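Local coordinates for protein geobacter metallireducens SMUG1 (Geobacter metallireducens, PDB 5H9I) that belongs to the SMUG1 proteins of the uracil-DNA glycosylase superfamily, built round a parallel beta-sheet flanked by helices, at residues Y44-G49 against F132-V137. Sequence-based numbering, arbitrary orientation. Where two conformers were deposited one is given.
Sequences YLSRFG and FARFFV. With LEA (pentanoic acid), chain H.
Tyr44 reaches from the last turns of helix 38-48 to the edge of the strand that begins at Phe135, its ring lying against both Phe132 and Phe136. With CG anti to the backbone N (chi1 169°), the side chain turns its ring from CB toward 132-137, and the two sides of the ring meet different partners. CE1 lies 3.9 Å from Phe132 CZ, whereas CD2 and CE2 lie 4.0 and 3.3 Å from Phe136 CZ, and CZ is 3.6 Å from Phe136 CE1; the Tyr44 and Phe136 planes are near parallel (21°) but slid apart, barely overlapping. At the tip, OH sits over the rim of one Phe136 face and donates a 2.7 Å hydrogen bond to Val137 O, in the carbonyl plane and on a lone pair. One helical turn on, Phe48 CB stands 3.5 Å from the centroid of the Phe132 ring, almost on its normal, a CH-pi contact. Gly49 CA lies 3.5 Å from Phe136 CE1. Lys53 NZ hydrogen-bonds to both Phe48 O and Phe132 O, bridging the segments. Helix 38-48 packs on strand 135-139, an outermost strand of the parallel sheet, which pairs with strand 55-59, while Leu7 of helix 7-19 touches Leu45 and Phe136.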
loop_
_atom_site.group_PDB
_atom_site.type_symbol
_atom_site.label_atom_id
_atom_site.label_comp_id
_atom_site.label_asym_id
_atom_site.label_seq_id
_atom_site.Cartn_x
_atom_site.Cartn_y
_atom_site.Cartn_z
ATOM N N TYR A 44 -4.640 2.993 11.278
ATOM C CA TYR A 44 -3.577 3.674 10.522
ATOM C C TYR A 44 -4.200 4.830 9.718
ATOM O O TYR A 44 -3.679 5.957 9.752
ATOM C CB TYR A 44 -2.966 2.642 9.544
ATOM C CG TYR A 44 -2.041 3.223 8.490
ATOM C CD1 TYR A 44 -0.829 3.774 8.863
ATOM C CD2 TYR A 44 -2.424 3.224 7.156
ATOM C CE1 TYR A 44 0.057 4.320 7.922
ATOM C CE2 TYR A 44 -1.534 3.799 6.211
ATOM C CZ TYR A 44 -0.332 4.340 6.632
ATOM O OH TYR A 44 0.487 4.949 5.694
ATOM N N LEU A 45 -5.355 4.630 9.038
ATOM C CA LEU A 45 -5.986 5.692 8.301
ATOM C C LEU A 45 -6.367 6.860 9.198
ATOM O O LEU A 45 -6.141 8.023 8.862
ATOM C CB LEU A 45 -7.234 5.253 7.590
ATOM C CG LEU A 45 -7.056 4.097 6.607
ATOM C CD1 LEU A 45 -8.497 3.775 6.048
ATOM C CD2 LEU A 45 -6.074 4.340 5.522
ATOM N N SER A 46 -6.887 6.561 10.382
ATOM C CA SER A 46 -7.470 7.596 11.217
ATOM C C SER A 46 -6.408 8.326 12.001
ATOM O O SER A 46 -6.490 9.563 12.167
ATOM C CB SER A 46 -8.387 6.955 12.207
ATOM O OG SER A 46 -9.460 6.219 11.569
ATOM N N ARG A 47 -5.385 7.654 12.452
ATOM C CA ARG A 47 -4.332 8.260 13.256
ATOM C C ARG A 47 -3.336 9.053 12.439
ATOM O O ARG A 47 -2.745 10.026 12.936
ATOM C CB ARG A 47 -3.581 7.188 14.064
ATOM C CG ARG A 47 -4.446 6.512 15.099
ATOM C CD ARG A 47 -3.743 5.396 15.838
ATOM N NE ARG A 47 -4.772 4.562 16.459
ATOM C CZ ARG A 47 -4.510 3.532 17.258
ATOM N NH1 ARG A 47 -3.304 3.229 17.620
ATOM N NH2 ARG A 47 -5.558 2.803 17.624
ATOM N N PHE A 48 -3.107 8.597 11.182
ATOM C CA PHE A 48 -1.998 9.137 10.361
ATOM C C PHE A 48 -2.462 9.666 9.049
ATOM O O PHE A 48 -1.631 10.356 8.415
ATOM C CB PHE A 48 -0.973 8.029 10.186
ATOM C CG PHE A 48 -0.467 7.533 11.545
ATOM C CD1 PHE A 48 0.217 8.349 12.365
ATOM C CD2 PHE A 48 -0.610 6.203 11.938
ATOM C CE1 PHE A 48 0.675 7.927 13.639
ATOM C CE2 PHE A 48 -0.216 5.760 13.179
ATOM C CZ PHE A 48 0.456 6.611 14.013
ATOM N N GLY A 49 -3.695 9.508 8.651
ATOM C CA GLY A 49 -4.113 9.924 7.306
ATOM C C GLY A 49 -4.981 11.145 7.340
ATOM O O GLY A 49 -5.730 11.331 6.321
ATOM N N PHE A 132 3.832 12.280 9.059
ATOM C CA PHE A 132 2.488 12.341 8.588
ATOM C C PHE A 132 1.946 13.739 8.565
ATOM O O PHE A 132 0.869 13.992 7.986
ATOM C CB PHE A 132 1.567 11.367 9.347
ATOM C CG PHE A 132 1.925 9.880 9.124
ATOM C CD1 PHE A 132 1.631 9.316 7.916
ATOM C CD2 PHE A 132 2.513 9.135 10.110
ATOM C CE1 PHE A 132 1.928 7.977 7.703
ATOM C CE2 PHE A 132 2.844 7.800 9.905
ATOM C CZ PHE A 132 2.501 7.270 8.704
ATOM N N ALA A 133 2.678 14.684 9.149
ATOM C CA ALA A 133 2.298 16.084 8.947
ATOM C C ALA A 133 2.234 16.394 7.471
ATOM O O ALA A 133 1.386 17.230 7.061
ATOM C CB ALA A 133 3.311 16.971 9.583
ATOM N N ARG A 134 3.094 15.808 6.649
ATOM C CA ARG A 134 3.165 16.148 5.234
ATOM C C ARG A 134 3.011 14.976 4.285
ATOM O O ARG A 134 2.801 15.184 3.141
ATOM C CB ARG A 134 4.492 16.834 4.898
ATOM C CG ARG A 134 4.757 18.211 5.488
ATOM C CD ARG A 134 6.146 18.677 4.973
ATOM N NE ARG A 134 7.213 18.303 5.865
ATOM C CZ ARG A 134 8.435 17.920 5.525
ATOM N NH1 ARG A 134 8.780 17.792 4.281
ATOM N NH2 ARG A 134 9.308 17.666 6.496
ATOM N N PHE A 135 3.165 13.750 4.788
ATOM C CA PHE A 135 3.227 12.584 3.939
ATOM C C PHE A 135 2.120 11.565 4.287
ATOM O O PHE A 135 1.590 11.542 5.408
ATOM C CB PHE A 135 4.593 11.904 4.100
ATOM C CG PHE A 135 5.745 12.709 3.565
ATOM C CD1 PHE A 135 6.337 13.598 4.349
ATOM C CD2 PHE A 135 6.122 12.584 2.220
ATOM C CE1 PHE A 135 7.402 14.336 3.898
ATOM C CE2 PHE A 135 7.140 13.315 1.730
ATOM C CZ PHE A 135 7.752 14.184 2.535
ATOM N N PHE A 136 1.860 10.662 3.348
ATOM C CA PHE A 136 1.068 9.485 3.623
ATOM C C PHE A 136 1.563 8.349 2.760
ATOM O O PHE A 136 2.166 8.603 1.695
ATOM C CB PHE A 136 -0.418 9.739 3.471
ATOM C CG PHE A 136 -1.301 8.647 4.045
ATOM C CD1 PHE A 136 -1.279 8.407 5.413
ATOM C CD2 PHE A 136 -2.161 7.942 3.246
ATOM C CE1 PHE A 136 -2.110 7.396 5.966
ATOM C CE2 PHE A 136 -2.979 6.972 3.787
ATOM C CZ PHE A 136 -2.918 6.655 5.140
ATOM N N VAL A 137 1.236 7.111 3.112
ATOM C CA VAL A 137 1.564 5.921 2.315
ATOM C C VAL A 137 0.340 5.058 2.128
ATOM O O VAL A 137 -0.328 4.725 3.097
ATOM C CB VAL A 137 2.727 5.058 2.999
ATOM C CG1 VAL A 137 3.107 3.886 2.157
ATOM C CG2 VAL A 137 3.940 5.947 3.276
HETATM C C2 LEA H . 12.770 15.257 7.953
HETATM O O2 LEA H . 13.082 14.290 7.304
HETATM C C3 LEA H . 12.103 16.360 7.259
HETATM C C4 LEA H . 13.011 17.511 7.417
HETATM C C5 LEA H . 12.558 18.495 8.444
HETATM C C6 LEA H . 13.348 19.833 8.419
HETATM O O1 LEA H . 13.027 15.345 9.135
#